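Local coordinates for protein putative isochorismatase (Bordetella bronchiseptica, PDB 3UAO) that hydrolyses the amide bond of maleamate, releasing maleate and ammonia, a step in the bacterial breakdown of nicotinate (vitamin B3), at residues P110-L113 / T114-E117; V137-T141 / P142-Y146; L188-S191 / D192-G195; N205-D208 / M209-K212. All coordinates share one frame; numbering follows the deposited sequence.

Interaction 1: P110-L113 / T114-E117; sequences PGML and TLKE
A 3-10 turn joins Gly111 to Thr114 and Met112 to Leu115, and its carbonyls are gripped by side chains as well as by backbone. Gly111 O takes two donors from one residue: Thr114 OG1 at 2.7 Å and Thr114 N at 3.2 Å. The hydroxyl lies only 17° from the carbonyl plane, whereas the amide comes in from well above it. With chi1 at 74°, OG1 tucks between the backbone N and the carbonyl carbon of Thr114, which turns the hydroxyl back onto the turn, and CG2 brushes Gly111 O at 3.5 Å. One residue further on, Leu115 N reaches Met112 O at 3.2 Å, repeating the i to i+3 bond that defines a 3-10 helix; Leu115 is then the centre of an inverse gamma turn, where the chain leaves the 3-10 segment. The side chains of Met112 and Leu115 lie side by side, CE of the first 4.1 Å from CD1 of the second, and both pack on Phe56 and Ile93. Lys116 folds back at chi2 (-60°) so that NZ meets Leu113 O at 2.7 Å, nearly along the C=O axis, while its aliphatic run lies alongside Leu113. The same ammonium makes a salt bridge with Asp99 and a hydrogen bond to Ala96 O, tying the turn to the loop after strand 87-93.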
loop_
_atom_site.group_PDB
_atom_site.type_symbol
_atom_site.label_atom_id
_atom_site.label_comp_id
_atom_site.label_asym_id
_atom_site.label_seq_id
_atom_site.Cartn_x
_atom_site.Cartn_y
_atom_site.Cartn_z
ATOM N N PRO A 110 9.155 9.353 -21.281
ATOM C CA PRO A 110 9.959 8.201 -21.762
ATOM C C PRO A 110 11.424 8.092 -21.296
ATOM O O PRO A 110 11.970 6.977 -21.249
ATOM C CB PRO A 110 9.892 8.312 -23.299
ATOM C CG PRO A 110 8.949 9.409 -23.622
ATOM C CD PRO A 110 8.376 9.981 -22.363
ATOM N N GLY A 111 12.053 9.199 -20.934
ATOM C CA GLY A 111 13.457 9.148 -20.544
ATOM C C GLY A 111 13.759 8.552 -19.175
ATOM O O GLY A 111 14.908 8.239 -18.869
ATOM N N MET A 112 12.734 8.424 -18.345
ATOM C CA MET A 112 12.851 7.768 -17.046
ATOM C C MET A 112 13.137 6.312 -17.221
ATOM O O MET A 112 13.627 5.674 -16.334
ATOM C CB MET A 112 11.549 7.845 -16.286
ATOM C CG MET A 112 11.027 9.239 -16.041
ATOM S SD MET A 112 11.877 10.075 -14.705
ATOM C CE MET A 112 13.063 11.037 -15.646
ATOM N N LEU A 113 12.788 5.780 -18.379
ATOM C CA LEU A 113 12.957 4.389 -18.673
ATOM C C LEU A 113 14.409 4.063 -18.903
ATOM O O LEU A 113 14.747 2.902 -18.974
ATOM C CB LEU A 113 12.164 4.044 -19.941
ATOM C CG LEU A 113 11.942 2.580 -20.244
ATOM C CD1 LEU A 113 11.081 1.996 -19.126
ATOM C CD2 LEU A 113 11.300 2.439 -21.625
ATOM N N THR A 114 15.252 5.080 -19.063
ATOM C CA THR A 114 16.678 4.889 -19.291
ATOM C C THR A 114 17.429 4.904 -17.982
ATOM O O THR A 114 18.611 4.643 -17.969
ATOM C CB THR A 114 17.248 6.005 -20.165
ATOM O OG1 THR A 114 17.348 7.206 -19.395
ATOM C CG2 THR A 114 16.357 6.246 -21.408
ATOM N N LEU A 115 16.732 5.217 -16.885
ATOM C CA LEU A 115 17.293 5.166 -15.528
ATOM C C LEU A 115 17.460 3.734 -14.999
ATOM O O LEU A 115 16.648 3.242 -14.235
ATOM C CB LEU A 115 16.450 6.004 -14.566
ATOM C CG LEU A 115 16.516 7.503 -14.897
ATOM C CD1 LEU A 115 15.684 8.383 -13.933
ATOM C CD2 LEU A 115 18.005 8.008 -14.978
ATOM N N LYS A 116 18.549 3.085 -15.396
ATOM C CA LYS A 116 18.776 1.691 -15.101
ATOM C C LYS A 116 19.747 1.597 -13.923
ATOM O O LYS A 116 20.340 2.588 -13.509
ATOM C CB LYS A 116 19.298 0.979 -16.332
ATOM C CG LYS A 116 18.520 1.289 -17.615
ATOM C CD LYS A 116 17.065 0.907 -17.520
ATOM C CE LYS A 116 16.469 0.545 -18.896
ATOM N NZ LYS A 116 15.027 0.203 -18.767
ATOM N N GLU A 117 19.867 0.420 -13.348
ATOM C CA GLU A 117 20.566 0.285 -12.088
ATOM C C GLU A 117 22.026 0.783 -12.191
ATOM O O GLU A 117 22.523 1.474 -11.286
ATOM C CB GLU A 117 20.457 -1.160 -11.599
ATOM C CG GLU A 117 21.198 -1.490 -10.305
ATOM C CD GLU A 117 20.821 -0.615 -9.138
ATOM O OE1 GLU A 117 19.612 -0.433 -8.885
ATOM O OE2 GLU A 117 21.751 -0.114 -8.469
#

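Interaction 2: V137-T141 / P142-Y146; sequences VRKST and PSAFY
Lys139 NZ holds two successive carbonyl oxygens, Thr141 O at 2.7 Å and Pro142 O at 2.9 Å. They are approached differently: the amine lies in the carbonyl plane of Thr141 but some 60° out of that of Pro142. CG of Lys139 stands between its backbone N and carbonyl carbon (chi1 69°), the chain then runs extended, and a final bend at chi4 (46°) brings NZ round to the corner. On the way CD passes 3.8 Å from Ala144 CA, so the methylenes run along the inner side of the loop, and Val137 CG2 adds a contact of 3.7 Å to Ala144 O. Lys139 NZ also forms a salt bridge with Asp51. In cysteine hydrolases of the isochorismatase family an aspartate, a lysine and a cysteine make up the catalytic triad, and this pair, with the oxidised Cys172, is consistent with that role; the bend after strand 135-139 would then set the position of the lysine. Across the mouth of the bend a water bridges the two arms, accepting from Ser140 N, donating to Tyr146 O at 2.8 Å and bonding to Thr141 OG1 at 2.9 Å. The side chains of Thr141 and Tyr146 cross there at about a right angle. Further out, Ser143 OG accepts from Phe145 N at 3.0 Å in an ST turn and is itself hydrogen-bonded to Asp179 of helix 174-182. Met149 of a third subunit packs against Thr141 and Tyr146.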
loop_
_atom_site.group_PDB
_atom_site.type_symbol
_atom_site.label_atom_id
_atom_site.label_comp_id
_atom_site.label_asym_id
_atom_site.label_seq_id
_atom_site.Cartn_x
_atom_site.Cartn_y
_atom_site.Cartn_z
ATOM N N VAL A 137 16.204 3.628 -1.424
ATOM C CA VAL A 137 14.986 3.069 -1.892
ATOM C C VAL A 137 14.919 3.328 -3.392
ATOM O O VAL A 137 15.204 4.428 -3.867
ATOM C CB VAL A 137 13.760 3.559 -1.074
ATOM C CG1 VAL A 137 13.814 4.959 -0.831
ATOM C CG2 VAL A 137 12.475 3.232 -1.788
ATOM N N ARG A 138 14.590 2.256 -4.128
ATOM C CA ARG A 138 14.485 2.263 -5.570
ATOM C C ARG A 138 13.041 2.257 -5.923
ATOM O O ARG A 138 12.244 1.566 -5.292
ATOM C CB ARG A 138 15.130 1.031 -6.158
ATOM C CG ARG A 138 16.674 1.087 -6.210
ATOM C CD ARG A 138 17.233 -0.328 -6.113
ATOM N NE ARG A 138 18.685 -0.351 -6.187
ATOM C CZ ARG A 138 19.521 -0.523 -5.155
ATOM N NH1 ARG A 138 19.068 -0.716 -3.916
ATOM N NH2 ARG A 138 20.842 -0.535 -5.388
ATOM N N LYS A 139 12.689 3.032 -6.951
ATOM C CA LYS A 139 11.317 3.220 -7.284
ATOM C C LYS A 139 11.210 3.360 -8.782
ATOM O O LYS A 139 12.182 3.699 -9.448
ATOM C CB LYS A 139 10.783 4.461 -6.554
ATOM C CG LYS A 139 11.344 5.839 -7.028
ATOM C CD LYS A 139 11.191 6.859 -5.917
ATOM C CE LYS A 139 11.490 8.313 -6.337
ATOM N NZ LYS A 139 10.839 8.691 -7.645
ATOM N N SER A 140 10.034 3.041 -9.307
ATOM C CA SER A 140 9.712 3.247 -10.688
ATOM C C SER A 140 8.528 4.214 -10.811
ATOM O O SER A 140 7.956 4.336 -11.870
ATOM C CB SER A 140 9.337 1.900 -11.300
ATOM O OG SER A 140 8.399 1.214 -10.470
ATOM N N THR A 141 8.165 4.888 -9.714
ATOM C CA THR A 141 7.082 5.902 -9.695
ATOM C C THR A 141 7.602 7.191 -9.048
ATOM O O THR A 141 8.739 7.205 -8.538
ATOM C CB THR A 141 5.928 5.363 -8.892
ATOM O OG1 THR A 141 6.406 4.974 -7.596
ATOM C CG2 THR A 141 5.382 4.137 -9.579
ATOM N N PRO A 142 6.814 8.285 -9.074
ATOM C CA PRO A 142 7.274 9.546 -8.481
ATOM C C PRO A 142 7.577 9.534 -6.978
ATOM O O PRO A 142 8.594 10.109 -6.537
ATOM C CB PRO A 142 6.117 10.513 -8.757
ATOM C CG PRO A 142 5.362 9.904 -9.863
ATOM C CD PRO A 142 5.505 8.438 -9.748
ATOM N N SER A 143 6.722 8.908 -6.185
ATOM C CA SER A 143 6.863 8.955 -4.707
ATOM C C SER A 143 7.798 7.915 -4.137
ATOM O O SER A 143 7.738 6.776 -4.500
ATOM C CB SER A 143 5.498 8.768 -4.046
ATOM O OG SER A 143 5.625 8.446 -2.669
ATOM N N ALA A 144 8.631 8.301 -3.185
ATOM C CA ALA A 144 9.587 7.355 -2.559
ATOM C C ALA A 144 8.867 6.327 -1.687
ATOM O O ALA A 144 9.508 5.385 -1.155
ATOM C CB ALA A 144 10.651 8.124 -1.723
ATOM N N PHE A 145 7.555 6.492 -1.541
ATOM C CA PHE A 145 6.729 5.636 -0.708
ATOM C C PHE A 145 5.936 4.629 -1.531
ATOM O O PHE A 145 5.611 3.518 -1.021
ATOM C CB PHE A 145 5.724 6.481 0.127
ATOM C CG PHE A 145 6.364 7.264 1.239
ATOM C CD1 PHE A 145 6.433 6.751 2.508
ATOM C CD2 PHE A 145 6.913 8.499 1.010
ATOM C CE1 PHE A 145 7.064 7.463 3.531
ATOM C CE2 PHE A 145 7.508 9.194 2.019
ATOM C CZ PHE A 145 7.589 8.662 3.278
ATOM N N TYR A 146 5.572 4.993 -2.772
ATOM C CA TYR A 146 4.687 4.130 -3.572
ATOM C C TYR A 146 5.380 2.824 -3.989
ATOM O O TYR A 146 6.299 2.827 -4.844
ATOM C CB TYR A 146 4.155 4.850 -4.842
ATOM C CG TYR A 146 2.914 4.135 -5.325
ATOM C CD1 TYR A 146 1.658 4.560 -4.920
ATOM C CD2 TYR A 146 2.994 2.959 -6.054
ATOM C CE1 TYR A 146 0.494 3.854 -5.274
ATOM C CE2 TYR A 146 1.828 2.227 -6.426
ATOM C CZ TYR A 146 0.592 2.660 -6.021
ATOM O OH TYR A 146 -0.584 1.974 -6.377
HETATM O O HOH W 1 7.944 2.624 -7.068
#

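Interaction 3: L188-S191 / D192-G195; sequences LVLS and DCVG
Leu190 to Cys193 form a type I beta turn, closed by a hydrogen bond from Cys193 N to Leu190 O of 2.8 Å whose N-H points well at the oxygen (154°), although the donor stands above the carbonyl plane. The turn makes the chain change direction in the middle of strand 186-195, and it brings two pairs of side chains together. Leu190 and Cys193 touch through their first carbons: CB to CB is 3.4 Å, a tight apolar contact, and Cys193 SG lies against the same leucine, 3.9 Å from its CB. The sulfur gets there because it sits anti to the cysteine's carbonyl carbon, beside the backbone N (chi1 -67°). Val189 and Val194 make the second pair, crossing at about a right angle with their CG1 methyls 4.0 Å apart. Both methyls of Val194 also straddle the carbonyl that closes the turn, CG1 being 3.5 Å and CG2 3.6 Å from Leu190 O. At the corner the carboxylate of Asp192 folds back over its own backbone N and hydrogen-bonds through OD2 to His219, at the start of helix 219-224. The two pairs pack on different helices of the fold: Leu190 and Cys193 on helix 67-84 and helix 219-224, Val189 and Val194 on helix 199-212, the connection that leads on to strand 215-217.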
loop_
_atom_site.group_PDB
_atom_site.type_symbol
_atom_site.label_atom_id
_atom_site.label_comp_id
_atom_site.label_asym_id
_atom_site.label_seq_id
_atom_site.Cartn_x
_atom_site.Cartn_y
_atom_site.Cartn_z
ATOM N N LEU A 188 8.727 17.961 6.649
ATOM C CA LEU A 188 9.386 19.254 6.719
ATOM C C LEU A 188 10.108 19.447 5.379
ATOM O O LEU A 188 11.198 18.902 5.151
ATOM C CB LEU A 188 10.389 19.265 7.878
ATOM C CG LEU A 188 10.814 20.610 8.479
ATOM C CD1 LEU A 188 11.747 20.385 9.663
ATOM C CD2 LEU A 188 11.423 21.564 7.449
ATOM N N VAL A 189 9.492 20.213 4.484
ATOM C CA VAL A 189 10.076 20.464 3.173
ATOM C C VAL A 189 11.143 21.566 3.251
ATOM O O VAL A 189 10.862 22.716 3.559
ATOM C CB VAL A 189 9.014 20.786 2.131
ATOM C CG1 VAL A 189 9.667 21.011 0.762
ATOM C CG2 VAL A 189 8.005 19.621 2.072
ATOM N N LEU A 190 12.380 21.180 3.002
ATOM C CA LEU A 190 13.477 22.092 2.950
ATOM C C LEU A 190 13.383 22.897 1.650
ATOM O O LEU A 190 13.825 22.429 0.606
ATOM C CB LEU A 190 14.783 21.311 2.975
ATOM C CG LEU A 190 15.402 20.720 4.245
ATOM C CD1 LEU A 190 14.757 21.237 5.570
ATOM C CD2 LEU A 190 15.563 19.154 4.178
ATOM N N SER A 191 12.812 24.103 1.728
ATOM C CA SER A 191 12.526 24.933 0.552
ATOM C C SER A 191 13.749 25.271 -0.287
ATOM O O SER A 191 13.600 25.554 -1.471
ATOM C CB SER A 191 11.853 26.253 0.948
ATOM O OG SER A 191 12.643 26.993 1.879
ATOM N N ASP A 192 14.932 25.284 0.340
ATOM C CA ASP A 192 16.174 25.598 -0.339
ATOM C C ASP A 192 16.951 24.329 -0.676
ATOM O O ASP A 192 18.055 24.417 -1.202
ATOM C CB ASP A 192 17.029 26.648 0.439
ATOM C CG ASP A 192 17.478 26.180 1.831
ATOM O OD1 ASP A 192 16.805 25.318 2.456
ATOM O OD2 ASP A 192 18.521 26.684 2.327
ATOM N N CYS A 193 16.353 23.166 -0.413
ATOM C CA CYS A 193 16.940 21.869 -0.729
ATOM C C CYS A 193 16.086 20.998 -1.663
ATOM O O CYS A 193 16.360 19.785 -1.869
ATOM C CB CYS A 193 17.172 21.095 0.557
ATOM S SG CYS A 193 18.418 21.799 1.613
ATOM N N VAL A 194 15.063 21.599 -2.244
ATOM C CA VAL A 194 14.292 20.923 -3.265
ATOM C C VAL A 194 14.496 21.757 -4.507
ATOM O O VAL A 194 14.501 22.967 -4.424
ATOM C CB VAL A 194 12.794 20.742 -2.814
ATOM C CG1 VAL A 194 12.719 19.834 -1.524
ATOM C CG2 VAL A 194 12.133 22.027 -2.536
ATOM N N GLY A 195 14.724 21.149 -5.657
ATOM C CA GLY A 195 14.874 21.946 -6.876
ATOM C C GLY A 195 14.031 21.454 -8.017
ATOM O O GLY A 195 13.600 20.311 -8.039
#

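Interaction 4: N205-D208 / M209-K212; sequences NLFD and MRQK
Phe207 carries Gln211 over one face of its ring, with the amide oxygen OE1 3.5 Å from ring atom CE1 and the ring and amide planes only 28° apart. In Gln211 an unusual chi1 (-139°) and a bend at chi2 carry the amide outward and over the Phe207 ring. Arg210 comes to the same ring obliquely: NH2 lies 3.5 Å from Phe207 CD1, after a bend at chi3, and the guanidinium is steeply inclined to the ring. Gln211 OE1 also sits 3.5 Å above the guanidinium plane, toward its rim, so the same oxygen lies against both groups; the positive guanidinium would probably draw its partial negative charge, whereas the ring face would not. On another side of the helix Met209 runs back toward the preceding turn, extended as far as SD and then bent at chi3, so that CE rests 3.4 Å from Asn205 O and 4.3 Å from Leu206 CD2. The backbone beneath is alpha-helical, with Arg210 N bonded almost straight (172°) to Leu206 O at 2.8 Å. Near the end of the helix Gln211 N divides its hydrogen between Phe207 O and Asp208 O, each at 3.0 Å. Asp208 makes a salt bridge with Arg174 and a hydrogen bond to Asn205 of a second subunit, whose Asp208 reciprocates with Asn205 here; ND2 of this asparagine also bonds to Pro201 O. Helix 199-212 thus meets sheet and subunit interface as the connecting helix of a beta-alpha-beta unit in this Rossmann-like fold.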
loop_
_atom_site.group_PDB
_atom_site.type_symbol
_atom_site.label_atom_id
_atom_site.label_comp_id
_atom_site.label_asym_id
_atom_site.label_seq_id
_atom_site.Cartn_x
_atom_site.Cartn_y
_atom_site.Cartn_z
ATOM N N ASN A 205 4.298 24.439 -6.316
ATOM C CA ASN A 205 4.166 23.226 -5.587
ATOM C C ASN A 205 4.584 23.423 -4.147
ATOM O O ASN A 205 4.037 22.810 -3.244
ATOM C CB ASN A 205 4.927 22.109 -6.293
ATOM C CG ASN A 205 4.141 21.531 -7.451
ATOM O OD1 ASN A 205 3.585 20.463 -7.323
ATOM N ND2 ASN A 205 4.070 22.242 -8.571
ATOM N N LEU A 206 5.496 24.354 -3.916
ATOM C CA LEU A 206 5.781 24.772 -2.560
ATOM C C LEU A 206 4.553 25.382 -1.967
ATOM O O LEU A 206 4.222 25.085 -0.825
ATOM C CB LEU A 206 6.941 25.750 -2.497
ATOM C CG LEU A 206 8.307 25.121 -2.822
ATOM C CD1 LEU A 206 9.325 26.174 -3.136
ATOM C CD2 LEU A 206 8.765 24.219 -1.676
ATOM N N PHE A 207 3.870 26.239 -2.719
ATOM C CA PHE A 207 2.655 26.876 -2.226
ATOM C C PHE A 207 1.674 25.800 -1.804
ATOM O O PHE A 207 1.272 25.744 -0.644
ATOM C CB PHE A 207 2.026 27.794 -3.275
ATOM C CG PHE A 207 0.720 28.400 -2.831
ATOM C CD1 PHE A 207 0.700 29.545 -2.066
ATOM C CD2 PHE A 207 -0.490 27.791 -3.132
ATOM C CE1 PHE A 207 -0.509 30.077 -1.634
ATOM C CE2 PHE A 207 -1.662 28.317 -2.697
ATOM C CZ PHE A 207 -1.674 29.463 -1.952
ATOM N N ASP A 208 1.333 24.902 -2.726
ATOM C CA ASP A 208 0.416 23.808 -2.413
ATOM C C ASP A 208 0.831 23.123 -1.105
ATOM O O ASP A 208 0.019 22.948 -0.171
ATOM C CB ASP A 208 0.444 22.764 -3.517
ATOM C CG ASP A 208 -0.218 23.216 -4.797
ATOM O OD1 ASP A 208 -0.828 24.316 -4.774
ATOM O OD2 ASP A 208 -0.119 22.442 -5.807
ATOM N N MET A 209 2.110 22.746 -1.050
ATOM C CA MET A 209 2.629 21.976 0.067
ATOM C C MET A 209 2.536 22.721 1.390
ATOM O O MET A 209 2.016 22.185 2.378
ATOM C CB MET A 209 4.046 21.526 -0.233
ATOM C CG MET A 209 4.071 20.319 -1.196
ATOM S SD MET A 209 5.703 19.631 -1.268
ATOM C CE MET A 209 6.535 20.623 -2.533
ATOM N N ARG A 210 3.001 23.963 1.417
ATOM C CA ARG A 210 2.790 24.844 2.571
ATOM C C ARG A 210 1.320 24.939 3.002
ATOM O O ARG A 210 1.012 25.077 4.162
ATOM C CB ARG A 210 3.244 26.243 2.188
ATOM C CG ARG A 210 3.529 27.216 3.321
ATOM C CD ARG A 210 4.144 28.526 2.751
ATOM N NE ARG A 210 3.300 29.272 1.764
ATOM C CZ ARG A 210 2.342 30.182 2.051
ATOM N NH1 ARG A 210 2.016 30.496 3.317
ATOM N NH2 ARG A 210 1.692 30.790 1.058
ATOM N N GLN A 211 0.392 24.872 2.054
ATOM C CA GLN A 211 -0.988 25.189 2.367
ATOM C C GLN A 211 -1.659 23.994 2.963
ATOM O O GLN A 211 -2.563 24.133 3.746
ATOM C CB GLN A 211 -1.690 25.644 1.124
ATOM C CG GLN A 211 -2.617 26.803 1.255
ATOM C CD GLN A 211 -2.044 28.076 1.861
ATOM O OE1 GLN A 211 -1.001 28.577 1.443
ATOM N NE2 GLN A 211 -2.758 28.625 2.845
ATOM N N LYS A 212 -1.160 22.803 2.645
ATOM C CA LYS A 212 -1.908 21.565 2.822
ATOM C C LYS A 212 -1.164 20.357 3.428
ATOM O O LYS A 212 -1.790 19.467 4.001
ATOM C CB LYS A 212 -2.429 21.158 1.445
ATOM C CG LYS A 212 -3.516 22.071 0.831
ATOM C CD LYS A 212 -3.677 21.762 -0.664
ATOM C CE LYS A 212 -4.717 22.633 -1.357
ATOM N NZ LYS A 212 -4.885 22.300 -2.796
#

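The four contacts follow in series along the chain; interactions 1 to 3 close short local turns or bends, interaction 4 is a run of helix, and none nests in or crosses another. Interaction 1 closes the 3-10 turn after helix 105-108, and its Glu117 reaches forward to Arg138 of interaction 2 in a salt bridge of 2.9 Å between OE1 and NE, linking the loop to strand 135-139, outermost in this chain's sheet. Interaction 2 shapes the bend leaving that strand. Across the same sheet, with centres about 18 Å apart, interaction 3 kinks strand 186-195. Interaction 4, on helix 199-212, packs directly on it, Val189 against Leu206 and Met209, Val194 against Leu206. Interactions 2 and 4 also meet the second subunit.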